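Local coordinates for protein mandelate racemase/muconate lactonizing enzyme/Enolase superfamily (Rhodobacter sphaeroides, PDB 2HZG) that belongs to the mandelate racemase/muconate lactonizing enzyme branch of the enolase superfamily and binds a sodium ion in its barrel domain, at residues Q263-D277 with V290-H304. Numbering follows the deposited sequence.
Sequences QHLMDYGRIGFIQID and VADAAQARGITYVNH
M266 of helix 259-268 lies in a hole formed by V290, A293, A294 and R297 of helix 284-297. Its CB presses tightly on I299 CD1 (3.5 Å) and also meets R297 CD; CG stays against the same isoleucine methyl; SD rests over A294 CA at 3.8 Å; and CE, turned out of line by chi3 of -76°, ends against A293 CB. An unbranched, flexible thioether can follow this path from I299 to A293, and the small alanine methyls let SD and CE lie close to helix 284-297. Alongside, R297 grips the exposed D267 side-on, NE to OD1 (2.8 Å) and NH1 to OD2, with the two flat groups nearly coplanar. R297 NH2 donates in turn to A293 O, which gives each guanidinium nitrogen a partner.

On the inner side of the helices, strands 273-276 and 300-303 run parallel, joined by backbone bonds such as I274 N to T300 O (2.9 Å). Beta-branched I274 and I276, at ease in a strand, both touch V290 CG1 with their CG1 atoms, and I276 CG1 also lies 3.6 Å from Y301 CE1. Y301 OH and I276 O are bridged by a water. Where the strands end, H304 ND1 donates to the anti side of D277 OD2 (2.7 Å), a bond in the imidazole plane that probably limits rotation of the ring, near the sodium ion bound by D199, E227 and E254. Strand 273-276, helix 284-297 and strand 300-303 form a beta-alpha-beta crossover, characteristic of the enolase-superfamily TIM-type barrel.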
# COMPACT_ATOMS: atom_id res chain seq x y z
N GLN A 263 -11.42 2.66 -8.21
CA GLN A 263 -12.23 2.02 -9.25
C GLN A 263 -12.81 0.68 -8.84
O GLN A 263 -13.97 0.38 -9.14
CB GLN A 263 -11.46 1.85 -10.56
CG GLN A 263 -12.40 1.51 -11.70
CD GLN A 263 -11.67 1.19 -12.99
OE1 GLN A 263 -11.82 1.88 -13.98
NE2 GLN A 263 -10.86 0.14 -12.96
N HIS A 264 -12.01 -0.13 -8.16
CA HIS A 264 -12.47 -1.44 -7.68
C HIS A 264 -13.57 -1.32 -6.64
O HIS A 264 -14.53 -2.10 -6.65
CB HIS A 264 -11.31 -2.26 -7.12
CG HIS A 264 -10.30 -2.64 -8.16
ND1 HIS A 264 -9.02 -3.06 -7.84
CD2 HIS A 264 -10.37 -2.65 -9.51
CE1 HIS A 264 -8.36 -3.32 -8.95
NE2 HIS A 264 -9.14 -3.06 -9.98
N LEU A 265 -13.43 -0.36 -5.72
CA LEU A 265 -14.49 -0.10 -4.76
C LEU A 265 -15.79 0.28 -5.45
O LEU A 265 -16.86 -0.24 -5.09
CB LEU A 265 -14.08 1.00 -3.75
CG LEU A 265 -15.04 1.21 -2.57
CD1 LEU A 265 -15.16 -0.02 -1.66
CD2 LEU A 265 -14.53 2.42 -1.78
N MET A 266 -15.72 1.14 -6.47
CA MET A 266 -16.95 1.46 -7.25
C MET A 266 -17.50 0.26 -8.00
O MET A 266 -18.71 0.02 -7.97
CB MET A 266 -16.73 2.61 -8.21
CG MET A 266 -16.39 3.92 -7.51
SD MET A 266 -16.25 5.30 -8.66
CE MET A 266 -14.66 4.99 -9.39
N ASP A 267 -16.62 -0.50 -8.64
CA ASP A 267 -17.06 -1.62 -9.47
C ASP A 267 -17.46 -2.88 -8.72
O ASP A 267 -18.37 -3.56 -9.17
CB ASP A 267 -16.04 -1.93 -10.57
CG ASP A 267 -16.02 -0.86 -11.65
OD1 ASP A 267 -17.01 -0.11 -11.77
OD2 ASP A 267 -15.01 -0.73 -12.34
N TYR A 268 -16.80 -3.20 -7.61
CA TYR A 268 -17.10 -4.41 -6.86
C TYR A 268 -17.73 -4.16 -5.47
O TYR A 268 -18.35 -5.04 -4.89
CB TYR A 268 -15.83 -5.25 -6.72
CG TYR A 268 -15.23 -5.59 -8.07
CD1 TYR A 268 -15.83 -6.56 -8.89
CD2 TYR A 268 -14.09 -4.94 -8.54
CE1 TYR A 268 -15.31 -6.87 -10.13
CE2 TYR A 268 -13.55 -5.25 -9.80
CZ TYR A 268 -14.18 -6.23 -10.58
OH TYR A 268 -13.69 -6.57 -11.82
N GLY A 269 -17.55 -2.95 -4.92
CA GLY A 269 -17.96 -2.68 -3.55
C GLY A 269 -19.39 -2.24 -3.41
O GLY A 269 -19.91 -2.20 -2.30
N ARG A 270 -20.02 -1.86 -4.52
CA ARG A 270 -21.43 -1.42 -4.51
C ARG A 270 -21.62 -0.18 -3.61
O ARG A 270 -22.64 -0.02 -2.94
CB ARG A 270 -22.37 -2.57 -4.05
CG ARG A 270 -22.42 -3.79 -4.98
CD ARG A 270 -23.48 -4.78 -4.48
NE ARG A 270 -24.82 -4.17 -4.44
CZ ARG A 270 -25.94 -4.83 -4.14
NH1 ARG A 270 -25.90 -6.13 -3.85
NH2 ARG A 270 -27.11 -4.19 -4.13
N ILE A 271 -20.61 0.69 -3.59
CA ILE A 271 -20.72 1.96 -2.87
C ILE A 271 -21.57 2.96 -3.65
O ILE A 271 -21.59 2.96 -4.89
CB ILE A 271 -19.34 2.59 -2.54
CG1 ILE A 271 -18.45 2.63 -3.80
CG2 ILE A 271 -18.68 1.85 -1.38
CD1 ILE A 271 -17.41 3.80 -3.79
N GLY A 272 -22.26 3.83 -2.90
CA GLY A 272 -22.98 4.94 -3.48
C GLY A 272 -22.20 6.23 -3.52
O GLY A 272 -22.57 7.15 -4.26
N PHE A 273 -21.13 6.33 -2.73
CA PHE A 273 -20.30 7.53 -2.65
C PHE A 273 -18.84 7.13 -2.66
O PHE A 273 -18.42 6.33 -1.84
CB PHE A 273 -20.58 8.34 -1.34
CG PHE A 273 -22.02 8.82 -1.22
CD1 PHE A 273 -22.38 10.10 -1.65
CD2 PHE A 273 -23.00 7.98 -0.70
CE1 PHE A 273 -23.71 10.54 -1.55
CE2 PHE A 273 -24.34 8.40 -0.60
CZ PHE A 273 -24.70 9.68 -1.03
N ILE A 274 -18.08 7.69 -3.60
CA ILE A 274 -16.63 7.50 -3.62
C ILE A 274 -15.99 8.76 -3.03
O ILE A 274 -16.36 9.88 -3.38
CB ILE A 274 -16.09 7.14 -5.05
CG1 ILE A 274 -14.59 6.79 -5.04
CG2 ILE A 274 -16.36 8.28 -6.07
CD1 ILE A 274 -14.24 5.41 -4.47
N GLN A 275 -15.06 8.56 -2.10
CA GLN A 275 -14.51 9.64 -1.31
C GLN A 275 -13.01 9.57 -1.41
O GLN A 275 -12.39 8.57 -1.05
CB GLN A 275 -14.95 9.54 0.15
CG GLN A 275 -16.47 9.38 0.33
CD GLN A 275 -16.86 8.99 1.73
OE1 GLN A 275 -16.40 7.97 2.26
NE2 GLN A 275 -17.72 9.79 2.35
N ILE A 276 -12.42 10.65 -1.90
CA ILE A 276 -11.01 10.60 -2.28
C ILE A 276 -10.20 11.68 -1.58
O ILE A 276 -10.58 12.84 -1.54
CB ILE A 276 -10.83 10.74 -3.82
CG1 ILE A 276 -11.58 9.62 -4.56
CG2 ILE A 276 -9.33 10.87 -4.19
CD1 ILE A 276 -11.05 8.21 -4.31
N ASP A 277 -9.08 11.24 -1.02
CA ASP A 277 -8.13 12.13 -0.40
C ASP A 277 -6.97 12.37 -1.37
O ASP A 277 -6.20 11.45 -1.65
CB ASP A 277 -7.61 11.51 0.91
CG ASP A 277 -6.95 12.53 1.79
OD1 ASP A 277 -6.06 13.25 1.31
OD2 ASP A 277 -7.30 12.64 2.98
N VAL A 290 -10.34 9.44 -10.92
CA VAL A 290 -11.48 8.83 -10.19
C VAL A 290 -12.80 9.56 -10.45
O VAL A 290 -13.83 8.93 -10.73
CB VAL A 290 -11.23 8.75 -8.64
CG1 VAL A 290 -12.46 8.14 -7.91
CG2 VAL A 290 -9.99 7.95 -8.35
N ALA A 291 -12.76 10.90 -10.38
CA ALA A 291 -13.95 11.71 -10.63
C ALA A 291 -14.57 11.45 -12.02
O ALA A 291 -15.80 11.30 -12.13
CB ALA A 291 -13.65 13.21 -10.41
N ASP A 292 -13.73 11.39 -13.05
CA ASP A 292 -14.17 11.01 -14.41
C ASP A 292 -14.81 9.60 -14.39
O ASP A 292 -15.89 9.39 -14.97
CB ASP A 292 -12.98 10.97 -15.40
CG ASP A 292 -12.31 12.34 -15.62
OD1 ASP A 292 -12.82 13.39 -15.19
OD2 ASP A 292 -11.22 12.35 -16.24
N ALA A 293 -14.16 8.66 -13.70
CA ALA A 293 -14.67 7.28 -13.63
C ALA A 293 -15.98 7.22 -12.84
O ALA A 293 -16.89 6.49 -13.20
CB ALA A 293 -13.60 6.32 -13.06
N ALA A 294 -16.08 8.01 -11.77
CA ALA A 294 -17.32 8.11 -11.00
C ALA A 294 -18.45 8.71 -11.87
O ALA A 294 -19.57 8.19 -11.88
CB ALA A 294 -17.09 8.94 -9.72
N GLN A 295 -18.15 9.78 -12.60
CA GLN A 295 -19.10 10.36 -13.56
C GLN A 295 -19.61 9.33 -14.56
O GLN A 295 -20.82 9.23 -14.79
CB GLN A 295 -18.46 11.53 -14.32
CG GLN A 295 -18.33 12.81 -13.50
CD GLN A 295 -19.67 13.50 -13.29
OE1 GLN A 295 -20.16 14.18 -14.18
NE2 GLN A 295 -20.26 13.32 -12.12
N ALA A 296 -18.70 8.56 -15.16
CA ALA A 296 -19.09 7.50 -16.10
C ALA A 296 -20.06 6.48 -15.46
O ALA A 296 -20.94 5.93 -16.15
CB ALA A 296 -17.88 6.80 -16.64
N ARG A 297 -19.91 6.26 -14.15
CA ARG A 297 -20.70 5.30 -13.38
C ARG A 297 -21.92 5.89 -12.69
O ARG A 297 -22.73 5.15 -12.14
CB ARG A 297 -19.83 4.65 -12.32
CG ARG A 297 -18.91 3.59 -12.85
CD ARG A 297 -17.62 3.55 -12.04
NE ARG A 297 -16.70 2.53 -12.55
CZ ARG A 297 -15.87 2.70 -13.56
NH1 ARG A 297 -15.12 1.68 -13.95
NH2 ARG A 297 -15.79 3.86 -14.21
N GLY A 298 -22.04 7.21 -12.66
CA GLY A 298 -23.15 7.85 -11.98
C GLY A 298 -23.04 7.71 -10.47
O GLY A 298 -24.04 7.72 -9.75
N ILE A 299 -21.80 7.57 -9.99
CA ILE A 299 -21.50 7.53 -8.56
C ILE A 299 -21.08 8.92 -8.08
O ILE A 299 -20.22 9.56 -8.67
CB ILE A 299 -20.43 6.44 -8.23
CG1 ILE A 299 -20.97 5.04 -8.60
CG2 ILE A 299 -20.00 6.51 -6.74
CD1 ILE A 299 -19.94 3.93 -8.59
N THR A 300 -21.70 9.39 -7.00
CA THR A 300 -21.34 10.66 -6.39
C THR A 300 -19.91 10.66 -5.85
O THR A 300 -19.51 9.78 -5.08
CB THR A 300 -22.30 11.03 -5.25
OG1 THR A 300 -23.65 11.02 -5.74
CG2 THR A 300 -21.96 12.46 -4.68
N TYR A 301 -19.14 11.66 -6.27
CA TYR A 301 -17.78 11.88 -5.81
C TYR A 301 -17.78 12.92 -4.68
O TYR A 301 -18.47 13.93 -4.77
CB TYR A 301 -16.91 12.34 -6.99
CG TYR A 301 -15.46 12.56 -6.67
CD1 TYR A 301 -14.48 11.65 -7.11
CD2 TYR A 301 -15.04 13.73 -5.99
CE1 TYR A 301 -13.13 11.88 -6.84
CE2 TYR A 301 -13.69 13.95 -5.71
CZ TYR A 301 -12.75 13.02 -6.14
OH TYR A 301 -11.43 13.25 -5.87
N VAL A 302 -17.01 12.66 -3.63
CA VAL A 302 -16.87 13.59 -2.52
C VAL A 302 -15.40 13.60 -2.16
O VAL A 302 -14.72 12.57 -2.29
CB VAL A 302 -17.71 13.18 -1.24
CG1 VAL A 302 -17.89 14.38 -0.30
CG2 VAL A 302 -19.09 12.58 -1.60
N ASN A 303 -14.89 14.74 -1.74
CA ASN A 303 -13.57 14.77 -1.12
C ASN A 303 -13.58 14.05 0.23
O ASN A 303 -14.61 14.02 0.93
CB ASN A 303 -13.09 16.21 -0.92
CG ASN A 303 -13.97 16.98 0.03
OD1 ASN A 303 -15.19 16.99 -0.11
ND2 ASN A 303 -13.37 17.61 1.01
N HIS A 304 -12.44 13.44 0.57
CA HIS A 304 -12.14 13.16 1.96
C HIS A 304 -11.14 14.21 2.43
O HIS A 304 -10.04 14.30 1.90
CB HIS A 304 -11.53 11.76 2.18
CG HIS A 304 -11.01 11.58 3.57
ND1 HIS A 304 -9.71 11.86 3.92
CD2 HIS A 304 -11.64 11.22 4.71
CE1 HIS A 304 -9.55 11.67 5.22
NE2 HIS A 304 -10.71 11.28 5.72
O HOH W 1 -24.14 7.77 -6.25
O HOH W 2 -10.90 14.71 -3.78